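Local coordinates for N-acetylgalactosaminyltransferase 7 (Homo sapiens, PDB 6IWR), which is a glycosyltransferase that couples a family 2 domain of the GT-A clan to a ricin-type beta-trefoil lectin domain, at residues A295-S299 and F450-M454; E410-D414 and K439-E443. The contacts are given in a common frame with arbitrary orientation. Residue numbers count along the deposited sequence, not the author numbering.

Overall arrangement
The two contacts illustrate a general principle: a buried aromatic cluster can pass directly into a charged contact beside it. The residues that touch in contact 1 (295-299 with 450-454) are all buried, its centre about 15 Å from the centre of the chain; contact 2 (410-414 with 439-443) lies farther out, about 22 Å from it, and is partly buried. Their centres are about 14 Å apart, yet they touch. D414 OD2 probably accepts a hydrogen bond from F450 N at 2.8 Å, while W413, in segment 410-414 but without contact to 439-443, packs on contact 1, W298 CE3 lying 3.3 Å from W413 CZ3. Helices 436-444 and 450-457 are consecutive, so neighbouring helices serve both contacts.

Contact 1: residues A295-S299 and F450-M454; sequences AWDWS and FKWFM
Two aromatic rings meet here almost coplanar and rim to rim, neither lying over the face of the other: the six-membered ring of W296 and the ring of F453 have planes at 7° and centroids 6.0 Å apart, with W296 CH2 3.4 Å from F453 CE2. W296 ends a strand in extended conformation (phi/psi -165/158), and its p rotamer (chi1 58°) sends the indole to the helix. On that helix, F450, F453 and M454 occupy positions i, i+3 and i+4, with M454 N donating to F450 O at 2.9 Å. Both phenylalanines are t at chi1, and the F450 ring reaches the same indole, its CZ 4.1 Å from W296 CZ2. The first segment belongs to a beta-hairpin of the glycosyltransferase family 2 region: strand 292-296 pairs antiparallel with 302-306, and D297 OD1 shapes the connection as an Asx turn, accepting from S299 N at 2.9 Å and from S299 OG at 2.5 Å. W298, with phi/psi -85/2, turns its indole edge to M454, giving a Met-aromatic contact: M454 SD is 3.8 Å from W298 CH2 and 5.2 Å from the six-ring centroid, 84° off the ring normal. Further aromatic rings extend the cluster, W413 stacking on F450 and Y361 meeting W296 edge-to-face. W298 NE1 is hydrogen-bonded to Y465 O.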
ATOM      1  N   ALA A 295      12.858  14.444 -17.421  1.00 30.02           N
ATOM      2  CA  ALA A 295      11.751  14.510 -18.360  1.00 27.87           C
ATOM      3  C   ALA A 295      10.448  14.524 -17.560  1.00 30.39           C
ATOM      4  O   ALA A 295      10.448  14.731 -16.341  1.00 27.47           O
ATOM      5  CB  ALA A 295      11.835  13.343 -19.356  1.00 27.70           C
ATOM      6  N   TRP A 296       9.335  14.286 -18.252  1.00 30.50           N
ATOM      7  CA  TRP A 296       8.010  14.316 -17.658  1.00 26.64           C
ATOM      8  C   TRP A 296       7.056  13.648 -18.632  1.00 27.55           C
ATOM      9  O   TRP A 296       7.342  13.554 -19.823  1.00 31.84           O
ATOM     10  CB  TRP A 296       7.570  15.754 -17.372  1.00 26.78           C
ATOM     11  CG  TRP A 296       7.575  16.570 -18.610  1.00 31.30           C
ATOM     12  CD1 TRP A 296       6.561  16.685 -19.513  1.00 30.44           C
ATOM     13  CD2 TRP A 296       8.658  17.363 -19.116  1.00 30.15           C
ATOM     14  NE1 TRP A 296       6.936  17.503 -20.550  1.00 27.93           N
ATOM     15  CE2 TRP A 296       8.219  17.937 -20.335  1.00 29.41           C
ATOM     16  CE3 TRP A 296       9.948  17.647 -18.657  1.00 29.24           C
ATOM     17  CZ2 TRP A 296       9.029  18.773 -21.108  1.00 25.97           C
ATOM     18  CZ3 TRP A 296      10.754  18.482 -19.418  1.00 27.48           C
ATOM     19  CH2 TRP A 296      10.287  19.038 -20.633  1.00 31.80           C
ATOM     20  N   ASP A 297       5.928  13.170 -18.112  1.00 31.27           N
ATOM     21  CA  ASP A 297       4.797  12.772 -18.942  1.00 29.83           C
ATOM     22  C   ASP A 297       3.829  13.958 -19.005  1.00 28.24           C
ATOM     23  O   ASP A 297       4.064  14.998 -18.388  1.00 26.01           O
ATOM     24  CB  ASP A 297       4.163  11.473 -18.410  1.00 26.32           C
ATOM     25  CG  ASP A 297       3.387  11.663 -17.097  1.00 30.11           C
ATOM     26  OD1 ASP A 297       3.001  12.807 -16.767  1.00 29.64           O
ATOM     27  OD2 ASP A 297       3.148  10.647 -16.387  1.00 36.51           O
ATOM     28  N   TRP A 298       2.720  13.815 -19.721  1.00 29.53           N
ATOM     29  CA  TRP A 298       1.864  14.963 -20.000  1.00 29.90           C
ATOM     30  C   TRP A 298       0.860  15.270 -18.890  1.00 29.47           C
ATOM     31  O   TRP A 298       0.067  16.215 -19.024  1.00 29.83           O
ATOM     32  CB  TRP A 298       1.197  14.749 -21.357  1.00 25.01           C
ATOM     33  CG  TRP A 298       2.304  14.576 -22.325  1.00 28.98           C
ATOM     34  CD1 TRP A 298       2.747  13.409 -22.890  1.00 31.90           C
ATOM     35  CD2 TRP A 298       3.211  15.594 -22.754  1.00 26.64           C
ATOM     36  NE1 TRP A 298       3.849  13.653 -23.682  1.00 25.96           N
ATOM     37  CE2 TRP A 298       4.151  14.986 -23.610  1.00 21.68           C
ATOM     38  CE3 TRP A 298       3.315  16.971 -22.499  1.00 28.03           C
ATOM     39  CZ2 TRP A 298       5.166  15.697 -24.212  1.00 28.45           C
ATOM     40  CZ3 TRP A 298       4.322  17.685 -23.115  1.00 24.06           C
ATOM     41  CH2 TRP A 298       5.241  17.047 -23.950  1.00 28.66           C
ATOM     42  N   SER A 299       0.893  14.515 -17.797  1.00 25.93           N
ATOM     43  CA  SER A 299       0.310  14.954 -16.534  1.00 35.84           C
ATOM     44  C   SER A 299       1.311  15.738 -15.702  1.00 32.24           C
ATOM     45  O   SER A 299       0.959  16.242 -14.624  1.00 36.11           O
ATOM     46  CB  SER A 299      -0.208  13.761 -15.733  1.00 30.63           C
ATOM     47  OG  SER A 299       0.606  12.635 -15.965  1.00 39.40           O
ATOM     48  N   PHE A 450       7.462  27.058 -26.505  1.00 26.87           N
ATOM     49  CA  PHE A 450       7.559  25.695 -26.032  1.00 28.93           C
ATOM     50  C   PHE A 450       7.710  24.728 -27.197  1.00 31.49           C
ATOM     51  O   PHE A 450       8.212  23.612 -27.018  1.00 30.72           O
ATOM     52  CB  PHE A 450       6.355  25.348 -25.163  1.00 27.12           C
ATOM     53  CG  PHE A 450       6.563  24.105 -24.329  1.00 28.20           C
ATOM     54  CD1 PHE A 450       7.401  24.119 -23.234  1.00 29.78           C
ATOM     55  CD2 PHE A 450       5.948  22.920 -24.671  1.00 28.72           C
ATOM     56  CE1 PHE A 450       7.612  22.984 -22.484  1.00 28.94           C
ATOM     57  CE2 PHE A 450       6.154  21.778 -23.931  1.00 31.56           C
ATOM     58  CZ  PHE A 450       6.974  21.813 -22.828  1.00 33.60           C
ATOM     59  N   LYS A 451       7.301  25.137 -28.392  1.00 29.76           N
ATOM     60  CA  LYS A 451       7.433  24.278 -29.560  1.00 29.95           C
ATOM     61  C   LYS A 451       8.910  24.117 -29.954  1.00 33.83           C
ATOM     62  O   LYS A 451       9.380  23.001 -30.231  1.00 30.93           O
ATOM     63  CB  LYS A 451       6.577  24.872 -30.686  1.00 35.14           C
ATOM     64  CG  LYS A 451       6.250  23.967 -31.864  1.00 43.66           C
ATOM     65  CD  LYS A 451       5.662  22.632 -31.428  1.00 47.90           C
ATOM     66  CE  LYS A 451       5.632  21.636 -32.593  1.00 44.32           C
ATOM     67  NZ  LYS A 451       5.228  20.272 -32.165  1.00 39.35           N
ATOM     68  N   TRP A 452       9.671  25.221 -29.961  1.00 35.98           N
ATOM     69  CA  TRP A 452      11.124  25.111 -30.119  1.00 32.75           C
ATOM     70  C   TRP A 452      11.704  24.182 -29.066  1.00 26.65           C
ATOM     71  O   TRP A 452      12.432  23.234 -29.378  1.00 31.13           O
ATOM     72  CB  TRP A 452      11.782  26.492 -30.038  1.00 31.66           C
ATOM     73  CG  TRP A 452      13.277  26.446 -29.883  1.00 30.71           C
ATOM     74  CD1 TRP A 452      14.227  26.448 -30.882  1.00 30.83           C
ATOM     75  CD2 TRP A 452      13.996  26.396 -28.651  1.00 29.97           C
ATOM     76  NE1 TRP A 452      15.486  26.396 -30.336  1.00 29.51           N
ATOM     77  CE2 TRP A 452      15.372  26.349 -28.969  1.00 31.28           C
ATOM     78  CE3 TRP A 452      13.610  26.345 -27.308  1.00 30.48           C
ATOM     79  CZ2 TRP A 452      16.361  26.270 -27.983  1.00 27.51           C
ATOM     80  CZ3 TRP A 452      14.595  26.276 -26.333  1.00 29.27           C
ATOM     81  CH2 TRP A 452      15.953  26.245 -26.675  1.00 28.04           C
ATOM     82  N   PHE A 453      11.373  24.435 -27.810  1.00 26.55           N
ATOM     83  CA  PHE A 453      11.922  23.637 -26.721  1.00 28.01           C
ATOM     84  C   PHE A 453      11.694  22.145 -26.955  1.00 30.10           C
ATOM     85  O   PHE A 453      12.622  21.342 -26.810  1.00 31.07           O
ATOM     86  CB  PHE A 453      11.299  24.097 -25.409  1.00 26.79           C
ATOM     87  CG  PHE A 453      11.692  23.288 -24.223  1.00 25.62           C
ATOM     88  CD1 PHE A 453      12.991  23.341 -23.726  1.00 23.24           C
ATOM     89  CD2 PHE A 453      10.746  22.496 -23.570  1.00 27.27           C
ATOM     90  CE1 PHE A 453      13.336  22.618 -22.594  1.00 24.83           C
ATOM     91  CE2 PHE A 453      11.086  21.753 -22.446  1.00 27.92           C
ATOM     92  CZ  PHE A 453      12.383  21.815 -21.952  1.00 27.89           C
ATOM     93  N   MET A 454      10.473  21.759 -27.341  1.00 27.96           N
ATOM     94  CA  MET A 454      10.162  20.343 -27.497  1.00 27.98           C
ATOM     95  C   MET A 454      10.889  19.726 -28.684  1.00 30.66           C
ATOM     96  O   MET A 454      11.124  18.511 -28.716  1.00 27.70           O
ATOM     97  CB  MET A 454       8.658  20.144 -27.652  1.00 25.80           C
ATOM     98  CG  MET A 454       7.858  20.035 -26.350  1.00 27.32           C
ATOM     99  SD  MET A 454       8.420  18.673 -25.303  1.00 32.90           S
ATOM    100  CE  MET A 454       9.200  19.737 -24.106  1.00 32.96           C
TER

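Contact 2: residues E410-D414 and K439-E443; sequences EVWWD and KKFRE
A bidentate salt bridge between R442 and D414 dominates this contact. R442 NH1 donates to D414 OD1 at 2.8 Å and R442 NH2 to D414 OD2 at 2.9 Å, the second with the straighter geometry (162° against 133°); a weak bond from R442 NH2 to D414 OD1, also 2.9 Å, crosses between them. The arginine reaches this far because chi1 to chi4 are all near 180°, and its CA-to-CB bond points toward the other segment. R442 NH1 also donates to V411 O at 2.6 Å. D414 takes its place by leaving helical conformation with positive phi (phi/psi 44/-127), its side chain in the m rotamer; its OD2 also accepts from F450 N. One helical turn before R442, K439 NZ donates to E410 O at 3.1 Å, while the carboxylate of E410 turns to K417 and Y421. The backbones come nearest at V411 and K439, whose CA atoms are 5.8 Å apart. Packing lies farther out: the indole of W412 runs along the arginine, its CZ3 3.5 Å from R442 CD, and its CH2 meets F441 CE2 rim to rim at 4.4 Å. W412 also rests on helix 355-365 and on C366, whose disulfide partner C447 touches R442. Near the C-terminal end of a helix, main-chain carbonyls run out of amide donors further along the chain; here basic side chains on successive turns of helix 436-444 supply donors to two such carbonyls of helix 400-412, side-chain-to-main-chain hydrogen bonding between packed helices.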
ATOM      1  N   GLU A 410       0.205  26.932 -18.064  1.00 26.39           N
ATOM      2  CA  GLU A 410      -0.451  28.056 -18.715  1.00 24.10           C
ATOM      3  C   GLU A 410       0.550  29.129 -19.151  1.00 34.41           C
ATOM      4  O   GLU A 410       0.306  29.851 -20.134  1.00 35.12           O
ATOM      5  CB  GLU A 410      -1.507  28.653 -17.778  1.00 27.42           C
ATOM      6  CG  GLU A 410      -2.917  28.003 -17.827  1.00 35.36           C
ATOM      7  CD  GLU A 410      -3.495  27.905 -19.230  1.00 36.89           C
ATOM      8  OE1 GLU A 410      -4.255  26.937 -19.499  1.00 35.27           O
ATOM      9  OE2 GLU A 410      -3.178  28.787 -20.061  1.00 35.84           O
ATOM     10  N   VAL A 411       1.684  29.261 -18.458  1.00 34.19           N
ATOM     11  CA  VAL A 411       2.619  30.310 -18.856  1.00 33.23           C
ATOM     12  C   VAL A 411       3.668  29.788 -19.844  1.00 26.43           C
ATOM     13  O   VAL A 411       4.160  30.557 -20.671  1.00 26.83           O
ATOM     14  CB  VAL A 411       3.263  30.985 -17.618  1.00 27.39           C
ATOM     15  CG1 VAL A 411       3.547  29.987 -16.568  1.00 37.25           C
ATOM     16  CG2 VAL A 411       4.569  31.688 -17.996  1.00 34.07           C
ATOM     17  N   TRP A 412       3.980  28.490 -19.829  1.00 24.54           N
ATOM     18  CA  TRP A 412       5.144  27.983 -20.557  1.00 25.09           C
ATOM     19  C   TRP A 412       4.838  26.999 -21.676  1.00 27.54           C
ATOM     20  O   TRP A 412       5.599  26.954 -22.642  1.00 29.77           O
ATOM     21  CB  TRP A 412       6.146  27.327 -19.587  1.00 24.50           C
ATOM     22  CG  TRP A 412       6.774  28.316 -18.668  1.00 26.98           C
ATOM     23  CD1 TRP A 412       6.572  28.444 -17.312  1.00 30.32           C
ATOM     24  CD2 TRP A 412       7.663  29.376 -19.039  1.00 30.16           C
ATOM     25  NE1 TRP A 412       7.303  29.525 -16.822  1.00 32.58           N
ATOM     26  CE2 TRP A 412       7.976  30.104 -17.864  1.00 27.20           C
ATOM     27  CE3 TRP A 412       8.210  29.797 -20.256  1.00 31.67           C
ATOM     28  CZ2 TRP A 412       8.812  31.214 -17.881  1.00 32.89           C
ATOM     29  CZ3 TRP A 412       9.048  30.906 -20.264  1.00 28.48           C
ATOM     30  CH2 TRP A 412       9.340  31.597 -19.090  1.00 29.03           C
ATOM     31  N   TRP A 413       3.765  26.210 -21.591  1.00 26.56           N
ATOM     32  CA  TRP A 413       3.581  25.103 -22.528  1.00 27.67           C
ATOM     33  C   TRP A 413       2.882  25.486 -23.826  1.00 29.62           C
ATOM     34  O   TRP A 413       2.750  24.626 -24.705  1.00 26.25           O
ATOM     35  CB  TRP A 413       2.781  23.965 -21.895  1.00 28.65           C
ATOM     36  CG  TRP A 413       3.545  23.057 -20.999  1.00 29.85           C
ATOM     37  CD1 TRP A 413       4.674  23.359 -20.276  1.00 29.50           C
ATOM     38  CD2 TRP A 413       3.239  21.682 -20.712  1.00 31.69           C
ATOM     39  NE1 TRP A 413       5.086  22.256 -19.555  1.00 29.65           N
ATOM     40  CE2 TRP A 413       4.221  21.216 -19.796  1.00 33.54           C
ATOM     41  CE3 TRP A 413       2.233  20.801 -21.135  1.00 27.81           C
ATOM     42  CZ2 TRP A 413       4.229  19.908 -19.307  1.00 25.25           C
ATOM     43  CZ3 TRP A 413       2.239  19.505 -20.646  1.00 29.74           C
ATOM     44  CH2 TRP A 413       3.232  19.069 -19.737  1.00 29.43           C
ATOM     45  N   ASP A 414       2.417  26.721 -23.967  1.00 28.82           N
ATOM     46  CA  ASP A 414       1.710  27.126 -25.174  1.00 29.27           C
ATOM     47  C   ASP A 414       0.692  26.089 -25.629  1.00 33.83           C
ATOM     48  O   ASP A 414      -0.165  25.658 -24.849  1.00 29.87           O
ATOM     49  CB  ASP A 414       2.676  27.387 -26.323  1.00 27.84           C
ATOM     50  CG  ASP A 414       3.792  28.324 -25.941  1.00 35.28           C
ATOM     51  OD1 ASP A 414       3.581  29.148 -25.029  1.00 35.56           O
ATOM     52  OD2 ASP A 414       4.889  28.216 -26.540  1.00 36.44           O
ATOM     53  N   LYS A 439       3.425  35.920 -17.355  1.00 28.00           N
ATOM     54  CA  LYS A 439       3.300  36.024 -18.805  1.00 29.58           C
ATOM     55  C   LYS A 439       4.009  37.265 -19.350  1.00 30.91           C
ATOM     56  O   LYS A 439       4.635  37.198 -20.414  1.00 30.29           O
ATOM     57  CB  LYS A 439       1.830  36.012 -19.201  1.00 30.49           C
ATOM     58  CG  LYS A 439       1.371  34.676 -19.781  1.00 34.94           C
ATOM     59  CD  LYS A 439      -0.121  34.427 -19.561  1.00 25.78           C
ATOM     60  CE  LYS A 439      -0.687  33.671 -20.748  1.00 32.85           C
ATOM     61  NZ  LYS A 439       0.306  32.709 -21.353  1.00 38.22           N
ATOM     62  N   LYS A 440       3.954  38.394 -18.632  1.00 30.09           N
ATOM     63  CA  LYS A 440       4.700  39.567 -19.077  1.00 29.64           C
ATOM     64  C   LYS A 440       6.211  39.324 -19.031  1.00 35.96           C
ATOM     65  O   LYS A 440       6.952  39.796 -19.912  1.00 30.54           O
ATOM     66  CB  LYS A 440       4.324  40.780 -18.239  1.00 26.09           C
ATOM     67  CG  LYS A 440       5.007  42.046 -18.679  1.00 29.76           C
ATOM     68  CD  LYS A 440       4.342  43.266 -18.059  1.00 33.31           C
ATOM     69  CE  LYS A 440       5.338  44.387 -17.786  1.00 38.33           C
ATOM     70  NZ  LYS A 440       6.154  44.699 -18.963  1.00 37.55           N
ATOM     71  N   PHE A 441       6.692  38.602 -18.014  1.00 32.38           N
ATOM     72  CA  PHE A 441       8.110  38.256 -17.960  1.00 34.33           C
ATOM     73  C   PHE A 441       8.557  37.559 -19.240  1.00 33.18           C
ATOM     74  O   PHE A 441       9.546  37.954 -19.873  1.00 35.49           O
ATOM     75  CB  PHE A 441       8.392  37.365 -16.752  1.00 28.60           C
ATOM     76  CG  PHE A 441       9.778  36.811 -16.730  1.00 32.56           C
ATOM     77  CD1 PHE A 441      10.812  37.517 -16.117  1.00 34.83           C
ATOM     78  CD2 PHE A 441      10.061  35.586 -17.331  1.00 31.69           C
ATOM     79  CE1 PHE A 441      12.102  37.010 -16.106  1.00 31.91           C
ATOM     80  CE2 PHE A 441      11.343  35.063 -17.307  1.00 33.30           C
ATOM     81  CZ  PHE A 441      12.369  35.783 -16.698  1.00 34.62           C
ATOM     82  N   ARG A 442       7.825  36.516 -19.638  1.00 30.59           N
ATOM     83  CA  ARG A 442       8.197  35.747 -20.817  1.00 30.74           C
ATOM     84  C   ARG A 442       8.193  36.612 -22.069  1.00 37.60           C
ATOM     85  O   ARG A 442       9.091  36.500 -22.913  1.00 40.14           O
ATOM     86  CB  ARG A 442       7.250  34.570 -20.973  1.00 28.38           C
ATOM     87  CG  ARG A 442       7.638  33.676 -22.081  1.00 33.96           C
ATOM     88  CD  ARG A 442       6.665  32.537 -22.206  1.00 32.51           C
ATOM     89  NE  ARG A 442       6.769  31.923 -23.523  1.00 32.40           N
ATOM     90  CZ  ARG A 442       6.046  30.882 -23.913  1.00 32.57           C
ATOM     91  NH1 ARG A 442       5.168  30.335 -23.084  1.00 32.62           N
ATOM     92  NH2 ARG A 442       6.210  30.386 -25.131  1.00 34.84           N
ATOM     93  N   GLU A 443       7.196  37.488 -22.211  1.00 37.42           N
ATOM     94  CA  GLU A 443       7.162  38.370 -23.370  1.00 36.21           C
ATOM     95  C   GLU A 443       8.270  39.415 -23.324  1.00 34.09           C
ATOM     96  O   GLU A 443       8.915  39.676 -24.338  1.00 35.97           O
ATOM     97  CB  GLU A 443       5.798  39.038 -23.484  1.00 40.54           C
ATOM     98  CG  GLU A 443       4.865  38.296 -24.430  1.00 61.49           C
ATOM     99  CD  GLU A 443       3.419  38.762 -24.342  1.00 80.80           C
ATOM    100  OE1 GLU A 443       3.003  39.250 -23.259  1.00 73.51           O
ATOM    101  OE2 GLU A 443       2.702  38.633 -25.366  1.00 90.47           O
TER